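Local coordinates for acetyltransferase (Escherichia coli, PDB 7BYY) that acetylates aminoacyl-tRNAs as a GNAT-family toxin, moving the acetyl group of acetyl-CoA onto the amino group of the attached amino acid, possibly in glycyl-tRNA, at the interface of chains A and B. Sequence-based numbering; all coordinates share one arbitrary frame. Chains: chain A/B, Acetyltransferase.

Contact 1: the interface of chains A and B. Residues chain A 90-92, 130, 134-136; chain B 51-54.
In this GNAT-family acetyltransferase the two chains meet here through a lysine that reaches into an oxygen-lined turn of its neighbour. The turn is B:Asn51 to B:Cys54, the loop between helix 35-50 and strand 55-61; B:Ser52 adopts a left-handed backbone conformation (phi 57°), which folds the loop round the incoming amine. The tight part centres on A:Lys136. Its CG lies anti to the carbonyl carbon, the chain bends at chi2 (-59°) and then runs extended, so that the amine NZ arrives at the tip. NZ donates to the backbone O of B:Asn51 at 2.8 Å, in the carbonyl plane and fairly straight along the C=O. It also forms a salt bridge to carboxylate OD2 of B:Asp53, again 2.8 Å from NZ and met nearly along the C-O axis, the two side chains crossing obliquely. NZ also donates, weakly, to the side-chain amide oxygen OD1 of B:Asn51. Lysine suits this place because one long, flexible chain can serve several oxygens, and the nearby carboxylate would favour its charged form. The B:Asn51 O is held a second time by its own chain: the hydroxyl OG of B:Ser52 donates from above the carbonyl plane at 2.8 Å, steadying the turn. Beside the lysine, a rigid proline ring packs against the loop, CG of A:Pro134 lying 3.6 Å from the backbone carbonyl carbon C of B:Cys54. Behind it, ring nitrogen ND1 of A:His130 accepts the backbone N-H of A:Ile135 at 3.1 Å, in the ring plane and nearly straight (171°), which ties the segment leading to the lysine to helix 114-132. The looser side is the A:Ser90 to A:Pro92 loop. A:Pro92 offers CD to OD2 of B:Asp53 at 3.6 Å, a van der Waals touch, while the side chains of A:Gln91 and B:Asn51 cross at about a right angle, NE2 and OD1 3.7 Å apart.

Contact 2: the interface of chains A and B. Residues chain A 55, 73-75, 98, 125, 128-129; chain B 132-134.
B:Leu133 points its side chain into an apolar recess of chain A, built from strands 67-79 and 94-105 and helix 114-132 of the GNAT fold. With CG anti to the backbone N (chi1 -174°), its forked end is carried away from its own loop and the two methyls part company. CD2 of B:Leu133 goes deep among small and branched groups, 3.7 Å from CB of A:Ala75 and 3.8 Å from CG2 of A:Ile129, while CG2 of A:Val98 also meets it. A:Val98 slides past the leucine in the opposite direction; A:Ile129 crosses it at about a right angle, laying its CG1-CD1 arm along the leucine CB. The other methyl faces the backbone of A:Thr74, and this CD1 of B:Leu133 approaches CD2 of A:Phe73 at 3.9 Å. That ring crosses the leucine obliquely, its chi1 of 49° setting CG between the backbone N and carbonyl carbon. The small methyl of A:Ala75 suits its strand position, where the leucine packs directly on CB. On either side of B:Leu133 the loop is fixed differently. A:His125, with CG anti to its backbone N (chi1 -163°), turns its imidazole so that NE2 donates to the backbone O of B:Ala132 at 2.9 Å, close to the ring plane and on a lone pair of the carbonyl. CB of B:Ala132 rests against CG1 of A:Ile129 at 4.0 Å. At the other end, the B:Pro134 ring rests on the alanine methyl, its CD 3.5 Å from CB of A:Ala55. Leucine anchorage and a directed polar bond together dock the loop after helix 114-132 of one subunit onto its mate, likely supporting a dimer.

Contact 1: the interface of chains A and B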
loop_
_atom_site.group_PDB
_atom_site.type_symbol
_atom_site.label_atom_id
_atom_site.label_comp_id
_atom_site.label_asym_id
_atom_site.label_seq_id
_atom_site.Cartn_x
_atom_site.Cartn_y
_atom_site.Cartn_z
ATOM N N SER A 90 -18.799 -9.559 4.135
ATOM C CA SER A 90 -18.133 -10.229 3.030
ATOM C C SER A 90 -16.793 -9.565 2.742
ATOM O O SER A 90 -16.713 -8.342 2.586
ATOM C CB SER A 90 -19.021 -10.206 1.784
ATOM O OG SER A 90 -19.431 -8.887 1.462
ATOM N N GLN A 91 -15.740 -10.374 2.677
ATOM C CA GLN A 91 -14.385 -9.893 2.464
ATOM C C GLN A 91 -13.690 -10.733 1.404
ATOM O O GLN A 91 -13.960 -11.932 1.277
ATOM C CB GLN A 91 -13.574 -9.932 3.768
ATOM C CG GLN A 91 -14.123 -9.033 4.871
ATOM C CD GLN A 91 -13.893 -7.555 4.602
ATOM O OE1 GLN A 91 -12.808 -7.151 4.180
ATOM N NE2 GLN A 91 -14.912 -6.741 4.851
ATOM N N PRO A 92 -12.793 -10.129 0.627
ATOM C CA PRO A 92 -12.098 -10.878 -0.426
ATOM C C PRO A 92 -11.105 -11.876 0.153
ATOM O O PRO A 92 -10.726 -11.826 1.325
ATOM C CB PRO A 92 -11.390 -9.785 -1.233
ATOM C CG PRO A 92 -11.236 -8.650 -0.276
ATOM C CD PRO A 92 -12.440 -8.699 0.614
ATOM N N HIS A 130 -4.320 5.308 2.750
ATOM C CA HIS A 130 -5.626 4.735 2.443
ATOM C C HIS A 130 -6.315 5.468 1.299
ATOM O O HIS A 130 -7.063 4.850 0.531
ATOM C CB HIS A 130 -6.503 4.757 3.693
ATOM C CG HIS A 130 -7.822 4.072 3.520
ATOM N ND1 HIS A 130 -7.932 2.767 3.091
ATOM C CD2 HIS A 130 -9.087 4.510 3.722
ATOM C CE1 HIS A 130 -9.209 2.431 3.038
ATOM N NE2 HIS A 130 -9.930 3.471 3.417
ATOM N N PRO A 134 -6.500 1.683 -1.151
ATOM C CA PRO A 134 -7.363 1.204 -0.066
ATOM C C PRO A 134 -6.741 0.025 0.661
ATOM O O PRO A 134 -6.190 -0.890 0.044
ATOM C CB PRO A 134 -8.655 0.794 -0.788
ATOM C CG PRO A 134 -8.576 1.445 -2.140
ATOM C CD PRO A 134 -7.118 1.495 -2.470
ATOM N N ILE A 135 -6.828 0.062 1.988
ATOM C CA ILE A 135 -6.364 -1.025 2.835
ATOM C C ILE A 135 -7.436 -1.304 3.879
ATOM O O ILE A 135 -8.282 -0.459 4.176
ATOM C CB ILE A 135 -4.999 -0.716 3.494
ATOM C CG1 ILE A 135 -5.038 0.590 4.296
ATOM C CG2 ILE A 135 -3.914 -0.631 2.438
ATOM C CD1 ILE A 135 -5.550 0.450 5.714
ATOM N N LYS A 136 -7.411 -2.521 4.419
ATOM C CA LYS A 136 -8.411 -2.923 5.398
ATOM C C LYS A 136 -8.051 -2.516 6.819
ATOM O O LYS A 136 -8.950 -2.379 7.656
ATOM C CB LYS A 136 -8.631 -4.437 5.338
ATOM C CG LYS A 136 -9.352 -4.895 4.082
ATOM C CD LYS A 136 -10.709 -4.229 3.968
ATOM C CE LYS A 136 -11.433 -4.656 2.707
ATOM N NZ LYS A 136 -12.865 -4.254 2.759
ATOM N N ASN B 51 -16.971 -0.727 -0.204
ATOM C CA ASN B 51 -16.334 -1.562 0.807
ATOM C C ASN B 51 -14.813 -1.466 0.764
ATOM O O ASN B 51 -14.145 -2.079 1.604
ATOM C CB ASN B 51 -16.781 -3.017 0.631
ATOM C CG ASN B 51 -16.554 -3.858 1.876
ATOM O OD1 ASN B 51 -15.713 -4.757 1.885
ATOM N ND2 ASN B 51 -17.305 -3.568 2.934
ATOM N N SER B 52 -14.265 -0.715 -0.194
ATOM C CA SER B 52 -12.827 -0.477 -0.312
ATOM C C SER B 52 -12.048 -1.788 -0.432
ATOM O O SER B 52 -11.024 -1.992 0.221
ATOM C CB SER B 52 -12.312 0.368 0.857
ATOM O OG SER B 52 -11.868 -0.453 1.921
ATOM N N ASP B 53 -12.553 -2.688 -1.276
ATOM C CA ASP B 53 -11.810 -3.893 -1.621
ATOM C C ASP B 53 -10.757 -3.637 -2.690
ATOM O O ASP B 53 -9.925 -4.517 -2.942
ATOM C CB ASP B 53 -12.765 -4.996 -2.095
ATOM C CG ASP B 53 -13.779 -5.391 -1.034
ATOM O OD1 ASP B 53 -14.891 -5.829 -1.404
ATOM O OD2 ASP B 53 -13.469 -5.263 0.170
ATOM N N CYS B 54 -10.774 -2.458 -3.308
ATOM C CA CYS B 54 -9.837 -2.070 -4.354
ATOM C C CYS B 54 -10.071 -0.604 -4.683
ATOM O O CYS B 54 -11.109 -0.032 -4.338
ATOM C CB CYS B 54 -10.005 -2.920 -5.617
ATOM S SG CYS B 54 -11.583 -2.659 -6.480
#

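Contact 2: the interface of chains A and B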
loop_
_atom_site.group_PDB
_atom_site.type_symbol
_atom_site.label_atom_id
_atom_site.label_comp_id
_atom_site.label_asym_id
_atom_site.label_seq_id
_atom_site.Cartn_x
_atom_site.Cartn_y
_atom_site.Cartn_z
ATOM N N ALA A 55 8.973 2.351 4.955
ATOM C CA ALA A 55 8.979 3.768 5.274
ATOM C C ALA A 55 9.118 3.940 6.780
ATOM O O ALA A 55 8.722 3.067 7.557
ATOM C CB ALA A 55 7.708 4.462 4.787
ATOM N N PHE A 73 7.299 0.729 8.631
ATOM C CA PHE A 73 6.109 0.044 8.150
ATOM C C PHE A 73 6.266 -0.247 6.664
ATOM O O PHE A 73 6.971 0.471 5.949
ATOM C CB PHE A 73 4.853 0.881 8.407
ATOM C CG PHE A 73 4.982 2.310 7.966
ATOM C CD1 PHE A 73 5.571 3.256 8.792
ATOM C CD2 PHE A 73 4.513 2.710 6.725
ATOM C CE1 PHE A 73 5.692 4.572 8.388
ATOM C CE2 PHE A 73 4.627 4.026 6.318
ATOM C CZ PHE A 73 5.218 4.959 7.151
ATOM N N THR A 74 5.611 -1.317 6.214
ATOM C CA THR A 74 5.660 -1.768 4.827
ATOM C C THR A 74 4.245 -2.059 4.341
ATOM O O THR A 74 3.266 -1.903 5.075
ATOM C CB THR A 74 6.527 -3.027 4.666
ATOM O OG1 THR A 74 5.803 -4.170 5.142
ATOM C CG2 THR A 74 7.823 -2.906 5.446
ATOM N N ALA A 75 4.143 -2.491 3.090
ATOM C CA ALA A 75 2.892 -3.010 2.557
ATOM C C ALA A 75 2.836 -4.519 2.765
ATOM O O ALA A 75 3.860 -5.206 2.737
ATOM C CB ALA A 75 2.743 -2.674 1.073
ATOM N N VAL A 98 -1.625 -2.354 5.855
ATOM C CA VAL A 98 -0.319 -1.779 6.149
ATOM C C VAL A 98 0.211 -2.462 7.400
ATOM O O VAL A 98 -0.452 -2.460 8.444
ATOM C CB VAL A 98 -0.399 -0.257 6.337
ATOM C CG1 VAL A 98 0.896 0.265 6.946
ATOM C CG2 VAL A 98 -0.686 0.425 5.006
ATOM N N HIS A 125 -0.530 9.019 8.841
ATOM C CA HIS A 125 0.104 8.602 7.599
ATOM C C HIS A 125 -0.647 7.447 6.950
ATOM O O HIS A 125 -0.709 7.366 5.716
ATOM C CB HIS A 125 1.558 8.215 7.854
ATOM C CG HIS A 125 2.391 8.166 6.614
ATOM N ND1 HIS A 125 2.788 9.302 5.940
ATOM C CD2 HIS A 125 2.893 7.120 5.917
ATOM C CE1 HIS A 125 3.506 8.956 4.887
ATOM N NE2 HIS A 125 3.585 7.637 4.850
ATOM N N ILE A 128 -3.339 8.850 4.860
ATOM C CA ILE A 128 -2.822 9.262 3.558
ATOM C C ILE A 128 -2.704 8.055 2.636
ATOM O O ILE A 128 -3.123 8.089 1.473
ATOM C CB ILE A 128 -1.469 9.979 3.717
ATOM C CG1 ILE A 128 -1.624 11.244 4.568
ATOM C CG2 ILE A 128 -0.859 10.285 2.349
ATOM C CD1 ILE A 128 -1.791 12.516 3.767
ATOM N N ILE A 129 -2.133 6.964 3.150
ATOM C CA ILE A 129 -1.963 5.763 2.338
ATOM C C ILE A 129 -3.315 5.240 1.875
ATOM O O ILE A 129 -3.471 4.803 0.727
ATOM C CB ILE A 129 -1.179 4.701 3.129
ATOM C CG1 ILE A 129 0.242 5.203 3.400
ATOM C CG2 ILE A 129 -1.182 3.373 2.391
ATOM C CD1 ILE A 129 1.039 4.332 4.340
ATOM N N ALA B 132 4.190 7.497 -0.500
ATOM C CA ALA B 132 3.608 7.358 0.827
ATOM C C ALA B 132 3.829 5.984 1.431
ATOM O O ALA B 132 4.023 5.877 2.645
ATOM C CB ALA B 132 2.102 7.643 0.789
ATOM N N LEU B 133 3.810 4.937 0.607
ATOM C CA LEU B 133 4.034 3.565 1.055
ATOM C C LEU B 133 4.983 2.912 0.058
ATOM O O LEU B 133 4.566 2.528 -1.045
ATOM C CB LEU B 133 2.721 2.794 1.159
ATOM C CG LEU B 133 2.807 1.395 1.761
ATOM C CD1 LEU B 133 3.406 1.464 3.156
ATOM C CD2 LEU B 133 1.436 0.744 1.793
ATOM N N PRO B 134 6.265 2.795 0.398
ATOM C CA PRO B 134 7.245 2.252 -0.555
ATOM C C PRO B 134 6.893 0.842 -1.003
ATOM O O PRO B 134 6.619 -0.042 -0.190
ATOM C CB PRO B 134 8.557 2.279 0.238
ATOM C CG PRO B 134 8.368 3.397 1.210
ATOM C CD PRO B 134 6.911 3.353 1.596
#

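The C-alpha centres of contact 1 and contact 2 lie about 16 Å apart, and both draw on helix 114-132 and the loop that follows it. Residue 134 serves in each: chain A's proline in contact 1 and chain B's in contact 2. The segment from 132 to 136 therefore joins an apolar plug to a charged tip, while the 51-54 turn receives the tip in contact 1 and A:Ala55, the next residue, joins the receiving surface of contact 2. Two-fold symmetry repeats each contact with the chains exchanged, so the pair makes a reciprocal seam that could stabilise a dimer, although the crystal alone does not prove one.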